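Local coordinates for cell wall mannoprotein 1 (Neosartorya fumigata, PDB 5J5L), which binds lipid, here arachidonic acid, in a pocket between its helices, and is probably a constitutive cell-wall component recognised by host antibodies, at residues I13-N18 with G75-I80; L20-N25 with T82-I87; L61-T67 with I124-D129; I6-L10 with S68-L73. All blocks are in the same frame, centred on the assembly; numbering follows the deposited sequence.

In the fold
Interactions 1, 2 and 4 all join helix 3-26 to helix 63-89, two nearly parallel helices, and follow one another along the pair; interaction 3 lies beyond them, where the start of helix 63-89 meets the turn leading into helix 127-150. Interaction 2 is the buried one, and it helps wall the arachidonic acid pocket with an aromatic ring. Interactions 1 and 4 are half buried: aliphatic on their inner sides, with a salt bridge and waters added in interaction 1 and no cross-segment hydrogen bond in interaction 4. Interaction 3 is a surface contact built largely from hydrogen bonds, about 31 Å from interaction 2 between centres.

Interaction 1 of 4, residues I13-N18 with G75-I80; sequences IKTDIN and GLKPDI
The amide of N18 lies over one face of the D79 carboxylate, while K14 NZ comes to OD2 tilted toward the opposite face. N18 presents both OD1 and ND2 to its face, OD1 standing 3.9 Å from D79 CG, and the two planes are steeply turned, 72° apart. K14 NZ reaches D79 OD2 on the syn side in a 3.0 Å salt bridge, 25° out of the carboxylate plane. The lysine runs extended as far as CE and then bends at its last torsion (chi4 87°), which brings the ammonium round toward OD2 and the end of the G75 carbonyl; a water that donates to G75 O also takes a weak bond from NZ. A second water joins the segments further toward their C-terminal ends, giving one proton to N18 OD1 (3.0 Å) and the other to D79 O (2.9 Å). These are neighbouring, nearly parallel helices of an all-helical bundle, 3-26 and 63-89, their axes 10.0 Å apart here. The second is kinked: the N atoms of K77 and P78 make no bond to the preceding turn; P78, a proline, has no N-H to give. Beneath these polar groups the contact is aliphatic. L76 CD2 lies against K14 CB at 3.6 Å, while its CD1 faces CG2 of I13. I17 splits its two branches, CG2 packing on the backbone O of D79 (3.6 Å) and CD1 on CG1 of I80 (3.9 Å). I80 touches the bound arachidonic acid, and I13 turns also to L44 and A51 of helix 31-56.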
# COMPACT_ATOMS: atom_id res chain seq x y z
N ILE A 13 -2.33 -6.01 5.28
CA ILE A 13 -2.23 -5.02 4.21
C ILE A 13 -2.47 -5.67 2.84
O ILE A 13 -3.25 -5.14 2.02
CB ILE A 13 -0.87 -4.28 4.26
CG1 ILE A 13 -0.80 -3.41 5.52
CG2 ILE A 13 -0.65 -3.45 3.00
CD1 ILE A 13 0.60 -3.01 5.94
N LYS A 14 -1.83 -6.80 2.60
CA LYS A 14 -2.01 -7.53 1.34
C LYS A 14 -3.48 -7.85 1.12
O LYS A 14 -4.03 -7.63 0.03
CB LYS A 14 -1.20 -8.83 1.37
CG LYS A 14 -1.12 -9.54 0.02
CD LYS A 14 -0.34 -10.84 0.17
CE LYS A 14 0.03 -11.46 -1.16
NZ LYS A 14 1.33 -10.92 -1.67
N THR A 15 -4.12 -8.38 2.15
CA THR A 15 -5.55 -8.68 2.06
C THR A 15 -6.38 -7.44 1.74
O THR A 15 -7.25 -7.48 0.86
CB THR A 15 -6.03 -9.40 3.32
OG1 THR A 15 -5.26 -10.59 3.45
CG2 THR A 15 -7.50 -9.77 3.23
N ASP A 16 -6.10 -6.32 2.43
CA ASP A 16 -6.80 -5.05 2.18
C ASP A 16 -6.68 -4.62 0.72
O ASP A 16 -7.67 -4.21 0.11
CB ASP A 16 -6.22 -3.91 3.02
CG ASP A 16 -6.44 -4.07 4.52
OD1 ASP A 16 -7.37 -4.79 4.99
OD2 ASP A 16 -5.67 -3.39 5.26
N ILE A 17 -5.46 -4.68 0.18
CA ILE A 17 -5.20 -4.26 -1.19
C ILE A 17 -6.01 -5.10 -2.17
O ILE A 17 -6.64 -4.57 -3.09
CB ILE A 17 -3.71 -4.32 -1.55
CG1 ILE A 17 -2.91 -3.27 -0.75
CG2 ILE A 17 -3.49 -4.08 -3.04
CD1 ILE A 17 -1.43 -3.56 -0.65
N ASN A 18 -6.01 -6.42 -1.97
CA ASN A 18 -6.70 -7.29 -2.90
C ASN A 18 -8.20 -7.12 -2.83
O ASN A 18 -8.88 -7.19 -3.84
CB ASN A 18 -6.23 -8.72 -2.70
CG ASN A 18 -4.79 -8.89 -3.14
OD1 ASN A 18 -4.36 -8.32 -4.16
ND2 ASN A 18 -4.03 -9.66 -2.39
N GLY A 75 6.78 -8.47 -1.89
CA GLY A 75 5.63 -9.22 -2.40
C GLY A 75 4.38 -8.39 -2.56
O GLY A 75 3.51 -8.72 -3.38
N LEU A 76 4.29 -7.28 -1.82
CA LEU A 76 3.18 -6.34 -2.04
C LEU A 76 3.26 -5.61 -3.39
O LEU A 76 2.23 -5.14 -3.89
CB LEU A 76 3.10 -5.31 -0.90
CG LEU A 76 2.85 -5.83 0.51
CD1 LEU A 76 2.95 -4.71 1.55
CD2 LEU A 76 1.51 -6.54 0.62
N LYS A 77 4.45 -5.51 -3.99
CA LYS A 77 4.64 -4.64 -5.15
C LYS A 77 3.68 -4.98 -6.32
O LYS A 77 2.96 -4.10 -6.81
CB LYS A 77 6.11 -4.65 -5.62
CG LYS A 77 6.39 -3.77 -6.84
CD LYS A 77 7.61 -4.24 -7.62
CE LYS A 77 8.89 -4.10 -6.81
NZ LYS A 77 10.09 -4.48 -7.60
N PRO A 78 3.65 -6.26 -6.75
CA PRO A 78 2.72 -6.56 -7.85
C PRO A 78 1.25 -6.36 -7.48
O PRO A 78 0.45 -5.99 -8.34
CB PRO A 78 3.00 -8.03 -8.17
CG PRO A 78 3.74 -8.57 -7.01
CD PRO A 78 4.47 -7.43 -6.38
N ASP A 79 0.90 -6.57 -6.21
CA ASP A 79 -0.48 -6.34 -5.77
C ASP A 79 -0.82 -4.86 -5.83
O ASP A 79 -1.92 -4.47 -6.23
CB ASP A 79 -0.70 -6.86 -4.35
CG ASP A 79 -0.51 -8.37 -4.25
OD1 ASP A 79 -0.50 -9.06 -5.29
OD2 ASP A 79 -0.36 -8.85 -3.12
N ILE A 80 0.14 -4.01 -5.45
CA ILE A 80 -0.05 -2.57 -5.50
C ILE A 80 -0.19 -2.09 -6.94
O ILE A 80 -1.11 -1.33 -7.26
CB ILE A 80 1.12 -1.85 -4.78
CG1 ILE A 80 1.05 -2.15 -3.29
CG2 ILE A 80 1.11 -0.35 -5.06
CD1 ILE A 80 2.34 -1.81 -2.55
O HOH W 1 2.98 -11.00 -4.56
O HOH W 2 -4.32 -6.08 -6.13

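Interaction 2 of 4, residues L20-N25 with T82-I87; sequences LTQHFN and TSLDAI. With ACD (arachidonic acid), chain B.
T21 pairs with S83, and F24 with I87, where two nearly parallel helices come within 8.7 Å, axis to axis, and cross at 21°. The F24 ring fills the gap. Its one face receives I87 CB almost centrally, a CH-pi contact 3.8 Å from the ring centroid and 12° off the normal; the opposite face has the backbone O of L20 above it, offset toward the rim. At the ring's edge, in its plane, F24 CZ meets C14 of arachidonic acid at 3.6 Å, and CD1 lies 3.3 Å from its carboxylate O1. S83 points OG away from its own backbone N (chi1 -165°), which sets it near F24 CE2 and gives a weak bond of 3.0 Å to T21 OG1. T21 also bonds to the carbonyl of I17. A86 supplies a methyl that sits 3.8 Å from F24 CB, and a water bridges N25 OD1 to A86 O on the outer side. The lipid tail continues past L20 and L84 side chains. Those two join the pair to the flanking helices, L20 packing on V40 and L44 of helix 31-56, L84 on A143 and A147 of helix 127-150.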
# COMPACT_ATOMS: atom_id res chain seq x y z
N LEU A 20 -9.62 -4.14 -2.10
CA LEU A 20 -9.82 -2.91 -2.86
C LEU A 20 -9.88 -3.13 -4.36
O LEU A 20 -10.72 -2.57 -5.06
CB LEU A 20 -8.71 -1.90 -2.56
CG LEU A 20 -8.92 -1.01 -1.36
CD1 LEU A 20 -7.68 -0.16 -1.16
CD2 LEU A 20 -10.14 -0.10 -1.54
N THR A 21 -8.95 -3.93 -4.87
CA THR A 21 -8.88 -4.24 -6.29
C THR A 21 -10.20 -4.85 -6.75
O THR A 21 -10.69 -4.54 -7.85
CB THR A 21 -7.71 -5.18 -6.62
OG1 THR A 21 -6.48 -4.56 -6.21
CG2 THR A 21 -7.64 -5.49 -8.09
N GLN A 22 -10.75 -5.74 -5.93
CA GLN A 22 -12.05 -6.33 -6.23
C GLN A 22 -13.15 -5.27 -6.35
O GLN A 22 -14.01 -5.34 -7.25
CB GLN A 22 -12.43 -7.37 -5.18
CG GLN A 22 -11.65 -8.67 -5.27
CD GLN A 22 -12.06 -9.66 -4.18
OE1 GLN A 22 -12.09 -9.32 -2.99
NE2 GLN A 22 -12.39 -10.87 -4.59
N HIS A 23 -13.14 -4.30 -5.43
CA HIS A 23 -14.06 -3.16 -5.51
C HIS A 23 -13.87 -2.39 -6.81
O HIS A 23 -14.86 -2.10 -7.50
CB HIS A 23 -13.89 -2.20 -4.33
CG HIS A 23 -14.54 -2.69 -3.07
ND1 HIS A 23 -15.81 -2.33 -2.72
CD2 HIS A 23 -14.08 -3.50 -2.09
CE1 HIS A 23 -16.13 -2.92 -1.58
NE2 HIS A 23 -15.09 -3.62 -1.17
N PHE A 24 -12.62 -2.08 -7.15
CA PHE A 24 -12.34 -1.30 -8.36
C PHE A 24 -12.89 -1.97 -9.60
O PHE A 24 -13.52 -1.32 -10.43
CB PHE A 24 -10.85 -1.03 -8.56
CG PHE A 24 -10.19 -0.30 -7.42
CD1 PHE A 24 -10.90 0.55 -6.59
CD2 PHE A 24 -8.85 -0.47 -7.20
CE1 PHE A 24 -10.29 1.21 -5.54
CE2 PHE A 24 -8.22 0.19 -6.16
CZ PHE A 24 -8.94 1.02 -5.32
N ASN A 25 -12.67 -3.27 -9.71
CA ASN A 25 -13.08 -4.02 -10.90
C ASN A 25 -14.60 -4.10 -11.08
O ASN A 25 -15.08 -4.25 -12.21
CB ASN A 25 -12.45 -5.41 -10.88
CG ASN A 25 -10.95 -5.37 -11.11
OD1 ASN A 25 -10.44 -4.48 -11.79
ND2 ASN A 25 -10.25 -6.35 -10.58
N THR A 82 -1.12 -3.86 -9.54
CA THR A 82 -2.41 -4.37 -10.03
C THR A 82 -3.57 -3.50 -9.54
O THR A 82 -4.49 -3.16 -10.31
CB THR A 82 -2.61 -5.85 -9.61
OG1 THR A 82 -1.61 -6.67 -10.25
CG2 THR A 82 -4.00 -6.36 -9.99
N SER A 83 -3.53 -3.12 -8.27
CA SER A 83 -4.60 -2.32 -7.67
C SER A 83 -4.66 -0.93 -8.28
O SER A 83 -5.75 -0.43 -8.64
CB SER A 83 -4.42 -2.25 -6.14
OG SER A 83 -5.59 -1.79 -5.49
N LEU A 84 -3.49 -0.31 -8.42
CA LEU A 84 -3.41 1.00 -9.05
C LEU A 84 -3.88 0.95 -10.51
O LEU A 84 -4.62 1.83 -10.95
CB LEU A 84 -1.99 1.54 -8.96
CG LEU A 84 -1.56 1.94 -7.54
CD1 LEU A 84 -0.08 2.23 -7.50
CD2 LEU A 84 -2.37 3.14 -7.07
N ASP A 85 -3.48 -0.10 -11.23
CA ASP A 85 -3.95 -0.29 -12.61
C ASP A 85 -5.48 -0.36 -12.65
O ASP A 85 -6.11 0.19 -13.55
CB ASP A 85 -3.39 -1.57 -13.25
CG ASP A 85 -1.91 -1.46 -13.63
OD1 ASP A 85 -1.37 -0.34 -13.68
OD2 ASP A 85 -1.27 -2.51 -13.90
N ALA A 86 -6.06 -1.04 -11.68
CA ALA A 86 -7.51 -1.27 -11.64
C ALA A 86 -8.31 0.00 -11.43
O ALA A 86 -9.35 0.19 -12.06
CB ALA A 86 -7.85 -2.29 -10.58
N ILE A 87 -7.86 0.87 -10.52
CA ILE A 87 -8.54 2.16 -10.33
C ILE A 87 -8.31 3.11 -11.51
O ILE A 87 -9.24 3.79 -11.96
CB ILE A 87 -8.21 2.82 -8.96
CG1 ILE A 87 -9.06 4.08 -8.75
CG2 ILE A 87 -6.75 3.18 -8.82
CD1 ILE A 87 -10.54 3.80 -8.66
C1 ACD B . -14.69 2.00 -6.12
C2 ACD B . -13.81 3.16 -5.72
C3 ACD B . -13.95 4.29 -6.72
C4 ACD B . -13.34 5.58 -6.17
C5 ACD B . -13.93 5.90 -4.82
C6 ACD B . -13.22 6.04 -3.68
C7 ACD B . -11.72 5.95 -3.60
C8 ACD B . -11.24 4.64 -2.99
C9 ACD B . -10.12 4.01 -3.39
C10 ACD B . -9.20 4.45 -4.51
C11 ACD B . -8.00 5.19 -3.98
C12 ACD B . -6.73 4.80 -4.06
C13 ACD B . -6.20 3.51 -4.66
C14 ACD B . -6.19 2.50 -3.52
C15 ACD B . -5.30 1.52 -3.39
C16 ACD B . -4.16 1.29 -4.35
C17 ACD B . -3.10 0.43 -3.67
C18 ACD B . -2.39 1.17 -2.56
C19 ACD B . -1.24 0.37 -2.01
C20 ACD B . -0.90 0.69 -0.58
O1 ACD B . -14.15 1.17 -6.87
O2 ACD B . -15.85 1.90 -5.69
O HOH W 3 -10.72 -1.97 -13.08

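Interaction 3 of 4, residues L61-T67 with I124-D129; sequences LSAADST and IATATD
S66 and D129 make the tight centre of this contact: S66 OG gives its proton to D129 OD2 over a short 2.5 Å, using the anti lone pair of the carboxylate oxygen. The same hydroxyl accepts from T126 N at 3.0 Å, nearly straight at 169°, so one serine oxygen ties together the backbone and a side chain of the other segment. It can do so because OG lies anti to the backbone N (chi1 -176°), aimed across the gap. T126 CG2 rests against S66 CB, at 3.7 Å. A second firm point is the backbone bond from L61 N to I124 O, 2.9 Å long and lying in the carbonyl plane; alongside it L61 CD1 packs on I124 CG1 at 3.8 Å.

The outer side is looser and wet. D129 OD2 takes a proton from a water that also donates to A63 O, and D129 OD1 from another water, which contacts T67 OG1. A63 only grazes T126 CG2, and T67 N comes to 3.3 Å from D129 OD2 at an angle too poor for a hydrogen bond. Both segments begin a helix here, each with its N-cap side chain accepting from the residue three further on: S62 OG from D65 N (3.1 Å) and T126 OG1 from D129 N (3.2 Å). The contact thus fastens two helix starts side by side at one end of the bundle. Inward, L61 leans on V69 and D129 on T70 in helix 63-89, whereas I124 meets I6 and D65 touches A3, both of helix 3-26.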
# COMPACT_ATOMS: atom_id res chain seq x y z
N LEU A 61 16.57 -6.72 13.06
CA LEU A 61 16.05 -8.04 12.74
C LEU A 61 17.17 -9.04 12.53
O LEU A 61 18.23 -8.71 11.98
CB LEU A 61 15.19 -7.96 11.48
CG LEU A 61 13.92 -7.10 11.58
CD1 LEU A 61 13.23 -7.01 10.23
CD2 LEU A 61 12.95 -7.62 12.63
N SER A 62 16.96 -10.27 12.96
CA SER A 62 17.84 -11.38 12.58
C SER A 62 17.90 -11.47 11.04
O SER A 62 17.07 -10.87 10.34
CB SER A 62 17.30 -12.68 13.18
OG SER A 62 16.11 -13.09 12.52
N ALA A 63 18.87 -12.21 10.52
CA ALA A 63 18.99 -12.39 9.07
C ALA A 63 17.73 -13.03 8.47
O ALA A 63 17.22 -12.57 7.46
CB ALA A 63 20.20 -13.22 8.71
N ALA A 64 17.24 -14.09 9.11
CA ALA A 64 16.05 -14.79 8.61
C ALA A 64 14.82 -13.89 8.68
O ALA A 64 14.02 -13.84 7.74
CB ALA A 64 15.82 -16.07 9.40
N ASP A 65 14.67 -13.15 9.78
CA ASP A 65 13.52 -12.25 9.92
C ASP A 65 13.58 -11.07 8.94
O ASP A 65 12.55 -10.65 8.40
CB ASP A 65 13.38 -11.74 11.36
CG ASP A 65 12.88 -12.81 12.33
OD1 ASP A 65 12.39 -13.87 11.89
OD2 ASP A 65 12.96 -12.59 13.55
N SER A 66 14.77 -10.53 8.74
CA SER A 66 14.98 -9.50 7.75
C SER A 66 14.56 -9.99 6.36
O SER A 66 13.85 -9.29 5.62
CB SER A 66 16.44 -9.07 7.75
OG SER A 66 16.64 -8.00 6.84
N THR A 67 14.95 -11.22 6.01
CA THR A 67 14.57 -11.78 4.71
C THR A 67 13.05 -11.90 4.63
O THR A 67 12.43 -11.53 3.62
CB THR A 67 15.22 -13.16 4.48
OG1 THR A 67 16.64 -13.01 4.46
CG2 THR A 67 14.76 -13.79 3.17
N ILE A 124 15.32 -1.43 10.32
CA ILE A 124 15.54 -2.66 11.09
C ILE A 124 16.03 -3.86 10.27
O ILE A 124 16.42 -4.88 10.83
CB ILE A 124 14.30 -3.03 11.92
CG1 ILE A 124 13.09 -3.33 11.03
CG2 ILE A 124 14.00 -1.92 12.92
CD1 ILE A 124 11.89 -3.80 11.81
N ALA A 125 16.03 -3.72 8.95
CA ALA A 125 16.55 -4.75 8.07
C ALA A 125 18.09 -4.80 8.07
O ALA A 125 18.77 -3.85 8.49
CB ALA A 125 16.05 -4.51 6.66
N THR A 126 18.63 -5.91 7.58
CA THR A 126 20.07 -6.00 7.34
C THR A 126 20.49 -4.98 6.28
O THR A 126 19.66 -4.47 5.51
CB THR A 126 20.51 -7.42 6.89
OG1 THR A 126 19.93 -7.72 5.62
CG2 THR A 126 20.09 -8.47 7.90
N ALA A 127 21.78 -4.65 6.27
CA ALA A 127 22.28 -3.64 5.34
C ALA A 127 21.93 -3.99 3.89
O ALA A 127 21.47 -3.13 3.14
CB ALA A 127 23.79 -3.49 5.49
N THR A 128 22.12 -5.25 3.52
CA THR A 128 21.77 -5.71 2.18
C THR A 128 20.26 -5.63 1.90
O THR A 128 19.83 -5.14 0.85
CB THR A 128 22.26 -7.16 1.96
OG1 THR A 128 23.68 -7.18 2.01
CG2 THR A 128 21.80 -7.69 0.60
N ASP A 129 19.46 -6.10 2.85
CA ASP A 129 18.01 -6.09 2.67
C ASP A 129 17.45 -4.67 2.58
O ASP A 129 16.46 -4.43 1.89
CB ASP A 129 17.32 -6.86 3.80
CG ASP A 129 17.43 -8.37 3.65
OD1 ASP A 129 17.83 -8.86 2.57
OD2 ASP A 129 17.13 -9.09 4.63
O HOH W 4 18.96 -6.30 11.03
O HOH W 5 18.78 -11.23 5.48
O HOH W 6 17.28 -11.51 2.26

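Interaction 4 of 4, residues I6-L10 with S68-L73; sequences ILSDL and SVTNAL
L7, L10 and I6 present their methyl groups to V69 and A72, and apolar packing accounts for nearly all of this contact. L10 CD1 sets down on the A72 methyl at 3.7 Å, and L7 CD2 reaches that same methyl from the other turn at 4.0 Å, so A72 CB is shared by two leucines. L7 CD2 also lies 4.0 Å from V69 CG2. I6 sends CG2 to V69 CG2, likewise at 4.0 Å, the two side chains meeting at about a right angle; I6 CG2 lies anti to its backbone N, which turns that methyl toward the valine while CG1 leads elsewhere. The helices carrying these groups, 3-26 and 63-89, run almost parallel, 7° apart, at an axis separation of 9.9 Å. They are neighbours in the helical bundle of the protein. Methyls also press on backbone: L7 CD2 comes within 3.6 Å of S68 O, and L10 CD1 within 4.0 Å of V69 O. On the outer side S68 offers CB to both methyls of L7, while its hydroxyl bonds to the carbonyl of A64 on its own helix. No hydrogen bond crosses the segments. The inner flank is closed by other helices: I6, V69 and L73 all touch L121 of helix 100-124, and L73 also meets I133 of helix 127-150.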
# COMPACT_ATOMS: atom_id res chain seq x y z
N ILE A 6 5.03 -7.91 12.61
CA ILE A 6 5.21 -7.17 11.38
C ILE A 6 4.73 -8.03 10.19
O ILE A 6 4.04 -7.52 9.30
CB ILE A 6 6.68 -6.74 11.18
CG1 ILE A 6 7.09 -5.76 12.27
CG2 ILE A 6 6.88 -6.15 9.79
CD1 ILE A 6 8.59 -5.54 12.36
N LEU A 7 5.06 -9.32 10.17
CA LEU A 7 4.64 -10.18 9.05
C LEU A 7 3.12 -10.28 8.99
O LEU A 7 2.53 -10.20 7.90
CB LEU A 7 5.25 -11.56 9.14
CG LEU A 7 6.78 -11.59 9.00
CD1 LEU A 7 7.34 -12.95 9.34
CD2 LEU A 7 7.20 -11.18 7.61
N SER A 8 2.49 -10.46 10.15
CA SER A 8 1.03 -10.51 10.22
C SER A 8 0.45 -9.17 9.73
O SER A 8 -0.54 -9.16 8.97
CB SER A 8 0.60 -10.82 11.66
OG SER A 8 -0.82 -10.85 11.77
N ASP A 9 1.06 -8.06 10.14
CA ASP A 9 0.63 -6.73 9.71
C ASP A 9 0.69 -6.59 8.19
O ASP A 9 -0.20 -6.01 7.58
CB ASP A 9 1.51 -5.63 10.29
CG ASP A 9 1.32 -5.41 11.77
OD1 ASP A 9 0.32 -5.87 12.39
OD2 ASP A 9 2.20 -4.71 12.34
N LEU A 10 1.78 -7.08 7.59
CA LEU A 10 1.95 -6.98 6.15
C LEU A 10 0.94 -7.86 5.41
O LEU A 10 0.47 -7.50 4.33
CB LEU A 10 3.37 -7.33 5.75
CG LEU A 10 4.43 -6.30 6.20
CD1 LEU A 10 5.83 -6.85 6.01
CD2 LEU A 10 4.27 -4.96 5.51
N SER A 68 12.45 -12.39 5.71
CA SER A 68 11.01 -12.58 5.74
C SER A 68 10.28 -11.24 5.56
O SER A 68 9.38 -11.14 4.74
CB SER A 68 10.56 -13.26 7.04
OG SER A 68 11.05 -14.59 7.16
N VAL A 69 10.70 -10.21 6.29
CA VAL A 69 10.02 -8.90 6.20
C VAL A 69 10.26 -8.26 4.83
O VAL A 69 9.34 -7.74 4.20
CB VAL A 69 10.48 -7.99 7.36
CG1 VAL A 69 10.09 -6.54 7.13
CG2 VAL A 69 9.90 -8.50 8.68
N THR A 70 11.49 -8.37 4.32
CA THR A 70 11.84 -7.84 2.99
C THR A 70 11.00 -8.49 1.90
O THR A 70 10.43 -7.81 1.05
CB THR A 70 13.34 -8.07 2.69
OG1 THR A 70 14.12 -7.34 3.64
CG2 THR A 70 13.72 -7.61 1.29
N ASN A 71 10.91 -9.81 1.92
CA ASN A 71 10.13 -10.51 0.92
C ASN A 71 8.64 -10.24 1.01
O ASN A 71 7.95 -10.21 -0.01
CB ASN A 71 10.40 -12.00 0.97
CG ASN A 71 11.73 -12.37 0.36
OD1 ASN A 71 12.62 -11.53 0.19
ND2 ASN A 71 11.89 -13.65 0.03
N ALA A 72 8.15 -10.07 2.23
CA ALA A 72 6.74 -9.77 2.42
C ALA A 72 6.45 -8.38 1.88
O ALA A 72 5.43 -8.18 1.21
CB ALA A 72 6.33 -9.89 3.88
N LEU A 73 7.33 -7.42 2.15
CA LEU A 73 7.12 -6.06 1.65
C LEU A 73 7.19 -6.04 0.13
O LEU A 73 6.29 -5.51 -0.55
CB LEU A 73 8.15 -5.09 2.25
CG LEU A 73 8.04 -3.63 1.80
CD1 LEU A 73 6.69 -3.04 2.21
CD2 LEU A 73 9.18 -2.84 2.39